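Local coordinates for Ig domain protein, group 2 domain protein (Shewanella frigidimarina, PDB 6BG8) that binds ice through this C-terminal DUF3494 domain, inhibits ice-crystal growth and helps its bacterium adhere to ice, at residues A[16-21]-A[220-225]; A[96-101]-A[201-206]. All coordinates share one frame; numbering follows the deposited sequence.

Overall arrangement
Both contacts belong to the DUF3494 fold, a right-handed beta-solenoid with a long helix lying along one flank. Interaction 1 joins two neighbouring strands of the solenoid wall, 14-18 and 219-222, which are far apart in the sequence. Interaction 2 docks helix 84-103 on strand 197-204, the next strand along. Both are mostly buried; partly exposed Q20 marks the outer end of interaction 1, exposed W205 that of interaction 2. Backbone hydrogen bonds carry interaction 1, whereas interaction 2 has none across it and rests on apolar and aromatic contacts. The two meet directly: F221 N bonds V202 O, T224 OG1 bonds W205 O, and the rings of F221 and F203 stack, both touching L95 of the helix.

Interaction 1: A[16-21]-A[220-225]; sequences MLASQA and LFAVTD
L17 pairs with F221, M16 with L220 and A18 with A222 in two parallel strands. They are neighbouring coils in the beta-solenoid wall, one near each end of the chain, away from the ice-binding motif. The strand part is buried and closely packed. L17 uses both its N and its O on strand 220-222, bracketing F221: N donates to L220 O at 2.9 Å, and O accepts from A222 N at 2.9 Å. S19 N continues the pattern with a bond to A222 O. L17 CB lies 3.5 Å from F221 CD1. L17 CD2 touches CD1 and CE1 of that ring, the side chains running obliquely. On the other face of the sheet M16 and L220 run side by side, and A18 CB sits 4.0 Å from A222 CB. Buried S19 packs its CB 3.2 Å from V223 O.

Q20, T224 and D225 form the partly exposed, more polar side. Q20 N bonds D225 O at 2.7 Å, with the donor tilted 23° from the carbonyl plane. The Q20 chain bends at chi2 (-61°), and its NE2 reaches back to S19 OG at 3.0 Å. S19 OG also bonds D39, and Q20 OE1 bonds Q40.

Around the pair, L17 and F221 pack against L95 of helix 84-103. M16, A18, L220 and A222 touch strand 226-229, and strand 34-37 bonds the other edge of 14-18.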
loop_
_atom_site.group_PDB
_atom_site.type_symbol
_atom_site.label_atom_id
_atom_site.label_comp_id
_atom_site.label_asym_id
_atom_site.label_seq_id
_atom_site.Cartn_x
_atom_site.Cartn_y
_atom_site.Cartn_z
ATOM N N MET A 16 -3.565 1.651 -5.368
ATOM C CA MET A 16 -2.163 1.910 -5.650
ATOM C C MET A 16 -1.985 3.372 -6.012
ATOM O O MET A 16 -2.787 3.939 -6.759
ATOM C CB MET A 16 -1.647 1.029 -6.790
ATOM C CG MET A 16 -1.862 -0.452 -6.551
ATOM S SD MET A 16 -1.133 -1.505 -7.824
ATOM C CE MET A 16 -1.819 -0.847 -9.318
ATOM N N LEU A 17 -0.919 3.968 -5.492
ATOM C CA LEU A 17 -0.657 5.384 -5.715
ATOM C C LEU A 17 0.843 5.609 -5.670
ATOM O O LEU A 17 1.505 5.177 -4.723
ATOM C CB LEU A 17 -1.357 6.242 -4.652
ATOM C CG LEU A 17 -1.173 7.764 -4.699
ATOM C CD1 LEU A 17 -1.911 8.367 -5.896
ATOM C CD2 LEU A 17 -1.660 8.408 -3.403
ATOM N N ALA A 18 1.377 6.290 -6.679
ATOM C CA ALA A 18 2.811 6.515 -6.754
ATOM C C ALA A 18 3.090 7.921 -7.265
ATOM O O ALA A 18 2.269 8.534 -7.947
ATOM C CB ALA A 18 3.494 5.479 -7.660
ATOM N N SER A 19 4.276 8.425 -6.918
ATOM C CA SER A 19 4.733 9.705 -7.448
ATOM C C SER A 19 5.039 9.617 -8.940
ATOM O O SER A 19 4.623 10.482 -9.721
ATOM C CB SER A 19 5.971 10.169 -6.679
ATOM O OG SER A 19 6.600 11.257 -7.334
ATOM N N GLN A 20 5.780 8.591 -9.361
ATOM C CA GLN A 20 6.397 8.601 -10.688
ATOM C C GLN A 20 5.741 7.660 -11.682
ATOM O O GLN A 20 5.529 8.039 -12.837
ATOM C CB GLN A 20 7.885 8.233 -10.586
ATOM C CG GLN A 20 8.741 9.264 -9.861
ATOM C CD GLN A 20 8.730 10.592 -10.551
ATOM O OE1 GLN A 20 9.193 10.711 -11.684
ATOM N NE2 GLN A 20 8.213 11.615 -9.865
ATOM N N ALA A 21 5.409 6.443 -11.269
ATOM C CA ALA A 21 4.934 5.450 -12.230
ATOM C C ALA A 21 4.256 4.303 -11.501
ATOM O O ALA A 21 4.584 3.994 -10.351
ATOM C CB ALA A 21 6.079 4.903 -13.094
ATOM N N LEU A 220 -0.985 -0.021 -1.854
ATOM C CA LEU A 220 0.429 0.108 -2.218
ATOM C C LEU A 220 0.736 1.557 -2.583
ATOM O O LEU A 220 0.287 2.039 -3.624
ATOM C CB LEU A 220 0.770 -0.826 -3.379
ATOM C CG LEU A 220 0.468 -2.302 -3.091
ATOM C CD1 LEU A 220 0.649 -3.150 -4.336
ATOM C CD2 LEU A 220 1.346 -2.816 -1.938
ATOM N N PHE A 221 1.511 2.243 -1.737
ATOM C CA PHE A 221 1.887 3.640 -1.934
ATOM C C PHE A 221 3.397 3.744 -2.094
ATOM O O PHE A 221 4.147 3.232 -1.255
ATOM C CB PHE A 221 1.468 4.524 -0.743
ATOM C CG PHE A 221 -0.018 4.600 -0.509
ATOM C CD1 PHE A 221 -0.810 5.434 -1.273
ATOM C CD2 PHE A 221 -0.611 3.876 0.518
ATOM C CE1 PHE A 221 -2.175 5.516 -1.048
ATOM C CE2 PHE A 221 -1.979 3.951 0.744
ATOM C CZ PHE A 221 -2.760 4.776 -0.039
ATOM N N ALA A 222 3.843 4.444 -3.140
ATOM C CA ALA A 222 5.247 4.809 -3.302
ATOM C C ALA A 222 5.322 6.331 -3.265
ATOM O O ALA A 222 4.869 6.999 -4.199
ATOM C CB ALA A 222 5.822 4.239 -4.600
ATOM N N VAL A 223 5.868 6.884 -2.178
ATOM C CA VAL A 223 5.754 8.325 -1.954
ATOM C C VAL A 223 6.556 9.111 -2.985
ATOM O O VAL A 223 6.096 10.150 -3.472
ATOM C CB VAL A 223 6.174 8.685 -0.519
ATOM C CG1 VAL A 223 6.098 10.203 -0.318
ATOM C CG2 VAL A 223 5.280 7.964 0.494
ATOM N N THR A 224 7.767 8.653 -3.324
ATOM C CA THR A 224 8.623 9.414 -4.223
ATOM C C THR A 224 8.980 8.703 -5.517
ATOM O O THR A 224 9.553 9.345 -6.403
ATOM C CB THR A 224 9.936 9.836 -3.537
ATOM O OG1 THR A 224 10.749 8.684 -3.265
ATOM C CG2 THR A 224 9.652 10.582 -2.251
ATOM N N ASP A 225 8.666 7.419 -5.671
ATOM C CA ASP A 225 9.000 6.773 -6.935
ATOM C C ASP A 225 7.819 5.971 -7.467
ATOM O O ASP A 225 6.812 6.564 -7.860
ATOM C CB ASP A 225 10.247 5.900 -6.791
ATOM C CG ASP A 225 10.832 5.493 -8.137
ATOM O OD1 ASP A 225 10.427 6.076 -9.171
ATOM O OD2 ASP A 225 11.677 4.574 -8.164
#

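Interaction 2: A[96-101]-A[201-206]; sequences GIAYNF and NVFAWS
Y99 and W205 both hold CG anti to the backbone N (chi1 177° for Y99), which sets CG of each on the side where the two rings meet, W205 from the loop that follows the strand. F203 instead has CG anti to its carbonyl carbon. The helix and strand segments cross at 92°, with axes 9.2 Å apart.

Y99 does most of the touching. W205 CE3 sits over one face of its ring, offset toward the rim, and is 3.5 Å from Y99 CE1. The ring planes are 52° apart, so the pair is neither a parallel stack nor an edge-to-face one. W205 CB also touches the phenol end, 3.6 Å from Y99 OH. At the edge of the Y99 ring, near its plane, F203 O is 3.7 Å from Y99 CE2. Y99 CD2 packs on F203 CB at 4.1 Å, and the two side chains slide past each other in opposite directions. One residue earlier in the helix, A98 points its methyl at the strand. Its CB meets F203 CE2 at 3.6 Å and approaches the ring obliquely.

F203 also packs on L95 and L102 of the helix, and its ring stacks on F221.

No hydrogen bond joins the two segments. Packing of aromatic rings and the A98 methyl, plus the F203 carbonyl at the Y99 edge, seats the long helix on the solenoid strand and the loop after it. Y99 OH is hydrogen-bonded by R185 NH1 of strand 182-186, so the polar end of this buried residue has a partner, while its ring packs on largely apolar atoms.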
loop_
_atom_site.group_PDB
_atom_site.type_symbol
_atom_site.label_atom_id
_atom_site.label_comp_id
_atom_site.label_asym_id
_atom_site.label_seq_id
_atom_site.Cartn_x
_atom_site.Cartn_y
_atom_site.Cartn_z
ATOM N N GLY A 96 1.479 12.519 1.847
ATOM C CA GLY A 96 2.581 12.974 2.670
ATOM C C GLY A 96 2.225 12.996 4.142
ATOM O O GLY A 96 3.025 12.590 4.986
ATOM N N ILE A 97 1.010 13.450 4.462
ATOM C CA ILE A 97 0.549 13.474 5.848
ATOM C C ILE A 97 0.574 12.071 6.436
ATOM O O ILE A 97 1.089 11.846 7.538
ATOM C CB ILE A 97 -0.863 14.088 5.937
ATOM C CG1 ILE A 97 -0.827 15.584 5.602
ATOM C CG2 ILE A 97 -1.470 13.862 7.345
ATOM C CD1 ILE A 97 -2.211 16.218 5.382
ATOM N N ALA A 98 0.021 11.104 5.700
ATOM C CA ALA A 98 -0.092 9.751 6.239
ATOM C C ALA A 98 1.276 9.088 6.394
ATOM O O ALA A 98 1.519 8.388 7.388
ATOM C CB ALA A 98 -1.001 8.907 5.344
ATOM N N TYR A 99 2.162 9.237 5.399
ATOM C CA TYR A 99 3.514 8.703 5.557
ATOM C C TYR A 99 4.173 9.292 6.799
ATOM O O TYR A 99 4.789 8.570 7.597
ATOM C CB TYR A 99 4.373 8.978 4.312
ATOM C CG TYR A 99 5.802 8.486 4.508
ATOM C CD1 TYR A 99 6.758 9.298 5.113
ATOM C CD2 TYR A 99 6.179 7.201 4.132
ATOM C CE1 TYR A 99 8.039 8.853 5.341
ATOM C CE2 TYR A 99 7.474 6.745 4.352
ATOM C CZ TYR A 99 8.399 7.587 4.959
ATOM O OH TYR A 99 9.692 7.183 5.197
ATOM N N ASN A 100 4.048 10.615 6.970
ATOM C CA ASN A 100 4.675 11.302 8.095
ATOM C C ASN A 100 4.095 10.835 9.423
ATOM O O ASN A 100 4.821 10.721 10.417
ATOM C CB ASN A 100 4.499 12.810 7.950
ATOM C CG ASN A 100 5.524 13.435 7.020
ATOM O OD1 ASN A 100 6.389 12.748 6.462
ATOM N ND2 ASN A 100 5.420 14.748 6.839
ATOM N N PHE A 101 2.784 10.596 9.466
ATOM C CA PHE A 101 2.157 10.069 10.671
ATOM C C PHE A 101 2.785 8.736 11.054
ATOM O O PHE A 101 3.142 8.508 12.217
ATOM C CB PHE A 101 0.649 9.926 10.434
ATOM C CG PHE A 101 -0.132 9.420 11.627
ATOM C CD1 PHE A 101 -0.046 8.094 12.047
ATOM C CD2 PHE A 101 -0.996 10.275 12.298
ATOM C CE1 PHE A 101 -0.779 7.643 13.145
ATOM C CE2 PHE A 101 -1.742 9.821 13.394
ATOM C CZ PHE A 101 -1.627 8.508 13.812
ATOM N N ASN A 201 -1.433 -1.878 4.449
ATOM C CA ASN A 201 -1.248 -0.655 3.676
ATOM C C ASN A 201 0.234 -0.308 3.664
ATOM O O ASN A 201 0.806 0.040 4.701
ATOM C CB ASN A 201 -2.069 0.490 4.263
ATOM C CG ASN A 201 -3.538 0.156 4.361
ATOM O OD1 ASN A 201 -4.269 0.260 3.376
ATOM N ND2 ASN A 201 -3.983 -0.265 5.549
ATOM N N VAL A 202 0.846 -0.364 2.488
ATOM C CA VAL A 202 2.284 -0.148 2.357
ATOM C C VAL A 202 2.532 1.318 2.013
ATOM O O VAL A 202 2.027 1.818 1.004
ATOM C CB VAL A 202 2.879 -1.075 1.287
ATOM C CG1 VAL A 202 4.369 -0.836 1.135
ATOM C CG2 VAL A 202 2.610 -2.531 1.638
ATOM N N PHE A 203 3.300 2.008 2.856
ATOM C CA PHE A 203 3.773 3.373 2.605
ATOM C C PHE A 203 5.295 3.322 2.472
ATOM O O PHE A 203 6.024 3.486 3.456
ATOM C CB PHE A 203 3.355 4.320 3.730
ATOM C CG PHE A 203 1.878 4.569 3.800
ATOM C CD1 PHE A 203 1.024 3.612 4.343
ATOM C CD2 PHE A 203 1.346 5.776 3.354
ATOM C CE1 PHE A 203 -0.339 3.848 4.422
ATOM C CE2 PHE A 203 -0.015 6.016 3.426
ATOM C CZ PHE A 203 -0.855 5.051 3.964
ATOM N N ALA A 204 5.774 3.078 1.252
ATOM C CA ALA A 204 7.206 3.057 0.978
ATOM C C ALA A 204 7.653 4.443 0.541
ATOM O O ALA A 204 7.036 5.046 -0.342
ATOM C CB ALA A 204 7.539 2.038 -0.112
ATOM N N TRP A 205 8.716 4.954 1.166
ATOM C CA TRP A 205 9.193 6.276 0.774
ATOM C C TRP A 205 9.667 6.275 -0.670
ATOM O O TRP A 205 9.399 7.222 -1.418
ATOM C CB TRP A 205 10.323 6.747 1.692
ATOM C CG TRP A 205 10.841 8.085 1.267
ATOM C CD1 TRP A 205 12.010 8.349 0.601
ATOM C CD2 TRP A 205 10.193 9.348 1.454
ATOM N NE1 TRP A 205 12.128 9.700 0.375
ATOM C CE2 TRP A 205 11.026 10.335 0.885
ATOM C CE3 TRP A 205 8.987 9.740 2.047
ATOM C CZ2 TRP A 205 10.698 11.692 0.902
ATOM C CZ3 TRP A 205 8.663 11.101 2.064
ATOM C CH2 TRP A 205 9.513 12.050 1.490
ATOM N N SER A 206 10.370 5.220 -1.082
ATOM C CA SER A 206 10.875 5.138 -2.445
ATOM C C SER A 206 9.900 4.399 -3.353
ATOM O O SER A 206 9.040 5.032 -3.971
ATOM C CB SER A 206 12.246 4.457 -2.468
ATOM O OG SER A 206 12.227 3.272 -1.701
#